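PDB 4EVU: putative periplasmic protein ydgH from Salmonella enterica subsp. enterica serovar Typhimurium, which is of unknown function but, as a putative periplasmic protein of the YdgH/BhsA/McbA-like (DUF1471) family, may act as a secreted effector. Local coordinates for residues Y51-Q56 against I66-Y71; D21-T26 against Y37-R42. All blocks are in the same frame, centred on the assembly; numbering follows the deposited sequence. Where two conformers were deposited one is given.

Interaction 1 (Y51-Q56 against I66-Y71); sequences YHITRQ and ISADLY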
ATOM      1  N   TYR B  51      -0.391   7.214  11.832  1.00 12.98           N
ATOM      2  CA  TYR B  51       0.873   6.726  11.300  1.00 12.08           C
ATOM      3  C   TYR B  51       1.094   7.262   9.890  1.00 12.44           C
ATOM      4  O   TYR B  51       0.152   7.637   9.217  1.00 13.32           O
ATOM      5  CB  TYR B  51       0.952   5.187  11.326  1.00 13.13           C
ATOM      6  CG  TYR B  51      -0.022   4.537  10.400  1.00 15.44           C
ATOM      7  CD1 TYR B  51       0.298   4.284   9.085  1.00 15.54           C
ATOM      8  CD2 TYR B  51      -1.283   4.172  10.856  1.00 15.03           C
ATOM      9  CE1 TYR B  51      -0.605   3.677   8.210  1.00 16.48           C
ATOM     10  CE2 TYR B  51      -2.191   3.581   9.980  1.00 16.47           C
ATOM     11  CZ  TYR B  51      -1.833   3.325   8.664  1.00 16.34           C
ATOM     12  OH  TYR B  51      -2.750   2.753   7.807  1.00 19.53           O
ATOM     13  N   HIS B  52       2.347   7.239   9.456  1.00 11.77           N
ATOM     14  CA  HIS B  52       2.713   7.609   8.108  1.00 12.48           C
ATOM     15  C   HIS B  52       3.771   6.636   7.620  1.00 10.67           C
ATOM     16  O   HIS B  52       4.828   6.473   8.234  1.00 11.41           O
ATOM     17  CB  HIS B  52       3.271   9.026   8.028  1.00 12.26           C
ATOM     18  CG  HIS B  52       3.691   9.415   6.667  1.00 13.46           C
ATOM     19  ND1 HIS B  52       2.814   9.504   5.608  1.00 14.21           N
ATOM     20  CD2 HIS B  52       4.923   9.644   6.168  1.00 14.17           C
ATOM     21  CE1 HIS B  52       3.503   9.790   4.515  1.00 15.34           C
ATOM     22  NE2 HIS B  52       4.777   9.903   4.832  1.00 17.75           N
ATOM     23  N   ILE B  53       3.450   5.916   6.528  1.00 11.56           N
ATOM     24  CA  ILE B  53       4.384   4.967   5.961  1.00 13.15           C
ATOM     25  C   ILE B  53       5.591   5.704   5.370  1.00 11.27           C
ATOM     26  O   ILE B  53       5.443   6.640   4.609  1.00 14.32           O
ATOM     27  CB  ILE B  53       3.703   4.024   4.907  1.00 14.56           C
ATOM     28  CG1 ILE B  53       2.550   3.171   5.574  1.00 18.81           C
ATOM     29  CG2 ILE B  53       4.757   3.170   4.179  1.00 14.51           C
ATOM     30  CD1 ILE B  53       1.961   2.044   4.818  1.00 23.92           C
ATOM     31  N   THR B  54       6.779   5.294   5.802  1.00 11.66           N
ATOM     32  CA  THR B  54       8.042   5.884   5.365  1.00 12.00           C
ATOM     33  C   THR B  54       8.832   5.036   4.382  1.00 11.30           C
ATOM     34  O   THR B  54       9.570   5.586   3.556  1.00 12.62           O
ATOM     35  CB  THR B  54       8.907   6.199   6.589  1.00 13.50           C
ATOM     36  OG1 THR B  54       8.939   5.054   7.443  1.00 15.62           O
ATOM     37  CG2 THR B  54       8.277   7.373   7.367  1.00 14.55           C
ATOM     38  N   ARG B  55       8.673   3.712   4.433  1.00 10.92           N
ATOM     39  CA  ARG B  55       9.354   2.798   3.526  1.00 10.66           C
ATOM     40  C   ARG B  55       8.474   1.613   3.214  1.00  9.66           C
ATOM     41  O   ARG B  55       7.787   1.140   4.091  1.00 11.33           O
ATOM     42  CB  ARG B  55      10.669   2.271   4.113  1.00 12.23           C
ATOM     43  CG  ARG B  55      11.652   3.296   4.624  1.00 14.32           C
ATOM     44  CD  ARG B  55      12.452   3.958   3.491  1.00 15.27           C
ATOM     45  NE  ARG B  55      13.449   4.859   4.057  1.00 17.05           N
ATOM     46  CZ  ARG B  55      13.207   6.130   4.436  1.00 15.22           C
ATOM     47  NH1 ARG B  55      12.004   6.703   4.280  1.00 16.85           N
ATOM     48  NH2 ARG B  55      14.172   6.833   4.992  1.00 17.34           N
ATOM     49  N   GLN B  56       8.540   1.116   1.992  1.00 11.73           N
ATOM     50  CA  GLN B  56       7.887  -0.122   1.612  1.00 12.63           C
ATOM     51  C   GLN B  56       8.664  -0.840   0.529  1.00 12.15           C
ATOM     52  O   GLN B  56       9.112  -0.225  -0.428  1.00 12.77           O
ATOM     53  CB  GLN B  56       6.434   0.102   1.227  1.00 14.28           C
ATOM     54  CG  GLN B  56       6.224   0.985   0.010  1.00 17.95           C
ATOM     55  CD  GLN B  56       4.921   1.837   0.082  1.00 22.21           C
ATOM     56  OE1 GLN B  56       4.923   2.964   0.586  1.00 25.41           O
ATOM     57  NE2 GLN B  56       3.812   1.282  -0.428  1.00 24.85           N
ATOM     58  N   ILE B  66       7.753  -3.065   5.626  1.00 12.88           N
ATOM     59  CA  ILE B  66       7.200  -1.743   5.783  1.00 14.48           C
ATOM     60  C   ILE B  66       7.735  -1.096   7.005  1.00 14.33           C
ATOM     61  O   ILE B  66       7.900  -1.762   8.036  1.00 15.53           O
ATOM     62  CB  ILE B  66       5.678  -1.854   6.078  1.00 18.44           C
ATOM     63  CG1 ILE B  66       4.912  -2.067   4.811  1.00 21.51           C
ATOM     64  CG2 ILE B  66       5.116  -0.584   6.783  1.00 20.41           C
ATOM     65  CD1 ILE B  66       4.122  -0.804   4.368  1.00 26.79           C
ATOM     66  N   SER B  67       7.894   0.228   6.910  1.00 14.02           N
ATOM     67  CA  SER B  67       8.074   1.008   8.114  1.00 14.61           C
ATOM     68  C   SER B  67       7.152   2.222   8.086  1.00 13.78           C
ATOM     69  O   SER B  67       6.814   2.736   7.036  1.00 14.00           O
ATOM     70  CB  SER B  67       9.491   1.450   8.261  1.00 16.14           C
ATOM     71  OG  SER B  67       9.866   2.331   7.268  1.00 17.89           O
ATOM     72  N   ALA B  68       6.784   2.663   9.284  1.00 13.41           N
ATOM     73  CA  ALA B  68       5.892   3.796   9.490  1.00 12.96           C
ATOM     74  C   ALA B  68       6.248   4.565  10.737  1.00 12.62           C
ATOM     75  O   ALA B  68       6.505   3.993  11.797  1.00 14.27           O
ATOM     76  CB  ALA B  68       4.432   3.337   9.599  1.00 13.60           C
ATOM     77  N   ASP B  69       6.254   5.873  10.599  1.00 11.10           N
ATOM     78  CA  ASP B  69       6.379   6.771  11.747  1.00 12.13           C
ATOM     79  C   ASP B  69       5.014   6.798  12.478  1.00 11.04           C
ATOM     80  O   ASP B  69       3.954   6.739  11.828  1.00 11.54           O
ATOM     81  CB  ASP B  69       6.700   8.168  11.276  1.00 11.56           C
ATOM     82  CG  ASP B  69       8.145   8.410  10.926  1.00 11.62           C
ATOM     83  OD1 ASP B  69       9.032   7.681  11.412  1.00 14.83           O
ATOM     84  OD2 ASP B  69       8.387   9.426  10.191  1.00 13.28           O
ATOM     85  N   LEU B  70       5.079   6.874  13.813  1.00 11.04           N
ATOM     86  CA  LEU B  70       3.923   6.932  14.690  1.00 11.71           C
ATOM     87  C   LEU B  70       3.767   8.300  15.335  1.00 12.05           C
ATOM     88  O   LEU B  70       4.736   8.885  15.761  1.00 13.29           O
ATOM     89  CB  LEU B  70       4.044   5.892  15.765  1.00 12.70           C
ATOM     90  CG  LEU B  70       4.164   4.429  15.349  1.00 13.79           C
ATOM     91  CD1 LEU B  70       4.085   3.571  16.620  1.00 15.20           C
ATOM     92  CD2 LEU B  70       3.154   4.024  14.303  1.00 15.37           C
ATOM     93  N   TYR B  71       2.513   8.732  15.493  1.00 12.89           N
ATOM     94  CA  TYR B  71       2.175  10.039  16.053  1.00 13.80           C
ATOM     95  C   TYR B  71       1.054   9.920  17.086  1.00 15.09           C
ATOM     96  O   TYR B  71       0.082   9.137  16.927  1.00 16.00           O
ATOM     97  CB  TYR B  71       1.722  11.019  14.967  1.00 14.21           C
ATOM     98  CG  TYR B  71       2.660  11.185  13.837  1.00 14.66           C
ATOM     99  CD1 TYR B  71       3.515  12.280  13.754  1.00 13.04           C
ATOM    100  CD2 TYR B  71       2.704  10.228  12.796  1.00 14.20           C
ATOM    101  CE1 TYR B  71       4.398  12.414  12.673  1.00 14.84           C
ATOM    102  CE2 TYR B  71       3.582  10.350  11.777  1.00 15.16           C
ATOM    103  CZ  TYR B  71       4.404  11.445  11.686  1.00 13.37           C
ATOM    104  OH  TYR B  71       5.303  11.560  10.635  1.00 17.39           O
TER
HETATM  105  O   HOH W   1      10.485   5.783   9.724  1.00 22.04           O
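His-52 and Asp-69 form a hydrogen-bonded pair in the antiparallel hairpin of strands 50-57 and 63-71, the centre of the small sheet. His-52 N reaches Asp-69 O at 2.9 Å, and Asp-69 N returns a bond to His-52 O. Farther along, Thr-54 and Arg-55 both face Ser-67, a classic beta bulge. There Ser-67 O takes a firm bond from Thr-54 N (2.8 Å) and a weak one from Arg-55 N, while Ser-67 N bonds to Arg-55 O at 3.0 Å. The bulge brings two hydroxyls together: Thr-54 OG1 lies between its own backbone N and carbonyl carbon (chi1 48°) and meets Ser-67 OG at 2.9 Å. A water shared by Thr-54 OG1 and Asp-69 OD1 donates to the carboxylate and extends this polar patch. Across the sheet, on the face with Tyr-51 and Ala-68, Ile-53 CD1 and Ile-66 CD1 touch at 3.6 Å, the two side chains crossing at about a right angle. Met-32 of the second subunit packs on both isoleucines. That face is mainly apolar, though Gln-56 shares it; the other, with His-52, Arg-55, Ser-67 and Asp-69, is polar, and the extra bulge residue is accommodated by one carbonyl that accepts from two successive amides.

Interaction 2 (D21-T26 against Y37-R42); sequences DSVKFT and YQVAKR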
ATOM      1  N   ASP B  21       7.800   7.441  17.649  1.00 12.84           N
ATOM      2  CA  ASP B  21       8.296   6.073  17.500  1.00 12.85           C
ATOM      3  C   ASP B  21       8.024   5.641  16.052  1.00 13.30           C
ATOM      4  O   ASP B  21       7.445   6.405  15.288  1.00 12.98           O
ATOM      5  CB  ASP B  21       7.597   5.107  18.477  1.00 13.18           C
ATOM      6  CG  ASP B  21       8.415   3.835  18.789  1.00 15.55           C
ATOM      7  OD1 ASP B  21       9.458   3.581  18.177  1.00 15.52           O
ATOM      8  OD2 ASP B  21       8.019   3.119  19.733  1.00 23.29           O
ATOM      9  N   SER B  22       8.445   4.436  15.690  0.56 13.64           N
ATOM     10  CA  SER B  22       8.042   3.859  14.424  0.56 13.19           C
ATOM     11  C   SER B  22       7.826   2.354  14.582  0.56 13.91           C
ATOM     12  O   SER B  22       8.170   1.775  15.600  0.56 14.98           O
ATOM     13  CB  SER B  22       9.072   4.185  13.322  0.56 13.82           C
ATOM     14  OG  SER B  22      10.336   3.675  13.660  0.56 13.58           O
ATOM     15  N   VAL B  23       7.200   1.758  13.576  1.00 14.88           N
ATOM     16  CA  VAL B  23       7.048   0.309  13.498  1.00 14.32           C
ATOM     17  C   VAL B  23       7.737  -0.108  12.177  1.00 14.26           C
ATOM     18  O   VAL B  23       7.693   0.606  11.173  1.00 15.23           O
ATOM     19  CB  VAL B  23       5.580  -0.157  13.464  1.00 16.38           C
ATOM     20  CG1 VAL B  23       4.882   0.191  14.716  1.00 18.38           C
ATOM     21  CG2 VAL B  23       4.855   0.422  12.339  1.00 18.42           C
ATOM     22  N   LYS B  24       8.385  -1.267  12.224  1.00 14.43           N
ATOM     23  CA  LYS B  24       9.087  -1.814  11.060  1.00 14.59           C
ATOM     24  C   LYS B  24       8.989  -3.313  11.137  1.00 14.56           C
ATOM     25  O   LYS B  24       9.360  -3.912  12.118  1.00 15.26           O
ATOM     26  CB  LYS B  24      10.534  -1.360  11.090  1.00 16.13           C
ATOM     27  CG  LYS B  24      11.241  -1.548   9.781  1.00 17.30           C
ATOM     28  CD  LYS B  24      11.976  -2.877   9.729  1.00 17.39           C
ATOM     29  CE  LYS B  24      12.501  -3.135   8.310  1.00 17.63           C
ATOM     30  NZ  LYS B  24      13.267  -4.422   8.282  1.00 18.61           N
ATOM     31  N   PHE B  25       8.474  -3.919  10.084  1.00 13.57           N
ATOM     32  CA  PHE B  25       8.224  -5.342  10.088  1.00 14.92           C
ATOM     33  C   PHE B  25       8.064  -5.880   8.671  1.00 14.59           C
ATOM     34  O   PHE B  25       7.912  -5.124   7.731  1.00 13.58           O
ATOM     35  CB  PHE B  25       6.961  -5.665  10.896  1.00 16.26           C
ATOM     36  CG  PHE B  25       5.684  -5.134  10.297  1.00 17.44           C
ATOM     37  CD1 PHE B  25       4.828  -5.963   9.577  1.00 19.80           C
ATOM     38  CD2 PHE B  25       5.352  -3.807  10.448  1.00 18.60           C
ATOM     39  CE1 PHE B  25       3.669  -5.469   9.021  1.00 20.67           C
ATOM     40  CE2 PHE B  25       4.212  -3.284   9.883  1.00 19.42           C
ATOM     41  CZ  PHE B  25       3.344  -4.108   9.189  1.00 19.38           C
ATOM     42  N   THR B  26       8.101  -7.208   8.569  1.00 16.09           N
ATOM     43  CA  THR B  26       7.862  -7.921   7.316  1.00 16.66           C
ATOM     44  C   THR B  26       6.729  -8.892   7.532  1.00 17.48           C
ATOM     45  O   THR B  26       6.685  -9.548   8.573  1.00 18.12           O
ATOM     46  CB  THR B  26       9.106  -8.705   6.934  1.00 17.56           C
ATOM     47  OG1 THR B  26      10.197  -7.809   6.732  1.00 19.20           O
ATOM     48  CG2 THR B  26       8.903  -9.491   5.691  1.00 18.37           C
ATOM     49  N   TYR B  37      -4.137  -2.436   7.654  1.00 15.55           N
ATOM     50  CA  TYR B  37      -4.670  -2.967   8.894  1.00 16.06           C
ATOM     51  C   TYR B  37      -3.552  -3.449   9.834  1.00 15.68           C
ATOM     52  O   TYR B  37      -3.609  -3.200  11.034  1.00 16.53           O
ATOM     53  CB  TYR B  37      -5.674  -4.084   8.563  1.00 16.85           C
ATOM     54  CG  TYR B  37      -6.224  -4.785   9.763  1.00 18.86           C
ATOM     55  CD1 TYR B  37      -7.313  -4.281  10.456  1.00 20.58           C
ATOM     56  CD2 TYR B  37      -5.624  -5.947  10.246  1.00 22.51           C
ATOM     57  CE1 TYR B  37      -7.820  -4.942  11.583  1.00 22.29           C
ATOM     58  CE2 TYR B  37      -6.121  -6.618  11.363  1.00 24.65           C
ATOM     59  CZ  TYR B  37      -7.211  -6.095  12.043  1.00 23.46           C
ATOM     60  OH  TYR B  37      -7.731  -6.751  13.153  1.00 28.28           O
ATOM     61  N   GLN B  38      -2.553  -4.141   9.284  1.00 15.37           N
ATOM     62  CA  GLN B  38      -1.436  -4.617  10.091  1.00 15.47           C
ATOM     63  C   GLN B  38      -0.637  -3.456  10.653  1.00 14.80           C
ATOM     64  O   GLN B  38      -0.257  -3.488  11.817  1.00 16.57           O
ATOM     65  CB  GLN B  38      -0.515  -5.560   9.305  1.00 16.36           C
ATOM     66  CG  GLN B  38      -1.206  -6.877   8.895  1.00 18.29           C
ATOM     67  CD  GLN B  38      -1.639  -7.714  10.079  1.00 24.34           C
ATOM     68  OE1 GLN B  38      -0.949  -7.763  11.085  1.00 29.87           O
ATOM     69  NE2 GLN B  38      -2.793  -8.352   9.971  1.00 27.65           N
ATOM     70  N   VAL B  39      -0.381  -2.438   9.845  1.00 13.76           N
ATOM     71  CA  VAL B  39       0.321  -1.256  10.338  1.00 13.60           C
ATOM     72  C   VAL B  39      -0.496  -0.545  11.432  1.00 13.76           C
ATOM     73  O   VAL B  39       0.018  -0.230  12.505  1.00 15.03           O
ATOM     74  CB  VAL B  39       0.671  -0.292   9.195  1.00 13.74           C
ATOM     75  CG1 VAL B  39       1.365   0.952   9.741  1.00 14.21           C
ATOM     76  CG2 VAL B  39       1.585  -0.984   8.148  1.00 15.25           C
ATOM     77  N   ALA B  40      -1.791  -0.366  11.190  1.00 14.40           N
ATOM     78  CA  ALA B  40      -2.682   0.322  12.149  1.00 13.47           C
ATOM     79  C   ALA B  40      -2.705  -0.422  13.484  1.00 13.92           C
ATOM     80  O   ALA B  40      -2.715   0.202  14.536  1.00 15.15           O
ATOM     81  CB  ALA B  40      -4.087   0.447  11.567  1.00 14.50           C
ATOM     82  N   LYS B  41      -2.762  -1.755  13.433  1.00 14.79           N
ATOM     83  CA  LYS B  41      -2.775  -2.595  14.644  1.00 15.39           C
ATOM     84  C   LYS B  41      -1.491  -2.382  15.459  1.00 15.44           C
ATOM     85  O   LYS B  41      -1.538  -2.223  16.695  1.00 17.16           O
ATOM     86  CB  LYS B  41      -2.989  -4.095  14.309  1.00 17.94           C
ATOM     87  CG  LYS B  41      -2.875  -5.031  15.515  1.00 23.28           C
ATOM     88  CD  LYS B  41      -2.949  -6.496  15.127  1.00 28.88           C
ATOM     89  CE  LYS B  41      -4.258  -6.814  14.483  1.00 31.13           C
ATOM     90  NZ  LYS B  41      -4.401  -8.264  14.278  1.00 33.81           N
ATOM     91  N   ARG B  42      -0.357  -2.356  14.793  1.00 16.08           N
ATOM     92  CA  ARG B  42       0.910  -2.174  15.476  1.00 16.39           C
ATOM     93  C   ARG B  42       1.038  -0.768  16.022  1.00 15.83           C
ATOM     94  O   ARG B  42       1.621  -0.558  17.095  1.00 15.56           O
ATOM     95  CB  ARG B  42       2.066  -2.508  14.545  1.00 16.76           C
ATOM     96  CG  ARG B  42       2.211  -4.025  14.290  1.00 17.49           C
ATOM     97  CD  ARG B  42       3.020  -4.323  13.061  1.00 19.05           C
ATOM     98  NE  ARG B  42       3.217  -5.741  12.751  1.00 22.89           N
ATOM     99  CZ  ARG B  42       4.280  -6.462  13.103  1.00 24.65           C
ATOM    100  NH1 ARG B  42       5.234  -5.959  13.892  1.00 27.30           N
ATOM    101  NH2 ARG B  42       4.358  -7.728  12.707  1.00 27.46           N
TER
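Phe-25 and Arg-42, the two residues with most surface buried here, lie flat against each other where helix 32-45 packs on strand 21-28. The guanidinium of Arg-42 is stacked on one face of the phenyl ring with the planes only 5° apart and the centres 3.9 Å apart. The overlap is offset toward the root of the ring: Arg-42 CZ comes to 3.4 Å from Phe-25 CG, and Arg-42 NH1 reaches 3.5 Å from Phe-25 CB. The preceding methylene serves the same face, because Arg-42 CD stands 3.7 Å from the ring centroid, 18° off its normal, a CH-pi contact beside the cation-pi one. Extension of the arginine chain from CG to NE (chi3 179°) carries NE over the ring.

Val-23, two residues earlier and pointing the same way, is third in buried area. Its CG1 methyl lies 3.9 Å from Arg-42 CB, so the base of the arginine rests on an aliphatic neighbour while its end rests on an aromatic one. The far end of the ring meets the helix differently: Val-39 CG2 approaches Phe-25 CZ at 3.7 Å, at the ring edge and near its plane. Val-39 also packs on Ile-66 and Ala-68 of the adjacent strand 63-71 and on Tyr-51 of strand 50-57, which places this contact in the layer between helix and sheet.

No hydrogen bond joins the two segments. Cohesion probably comes from apolar packing and from the electrostatic and dispersion attraction of a cation for a pi face, and this geometry leaves the guanidinium N-H groups directed largely within a plane parallel to the ring, where they could still serve other polar partners or solvent.

Interactions 1 and 2 share one sheet, with helix 32-45 packed on a face of it, since strands 63-71 and 21-28 are neighbours there. Leu-70 N to Asp-21 O and Ala-68 N to Val-23 O are probable hydrogen bonds that tie the hairpin of interaction 1 to the strand of interaction 2. The helix of interaction 2 also touches Leu-70 of interaction 1 through Ala-43. Interaction 2 is a buried contact, whereas interaction 1 is partly buried. The second subunit touches interaction 1 but not interaction 2. Backbone hydrogen bonds hold the hairpin together; between strand and helix there are none, only stacked and apolar side chains.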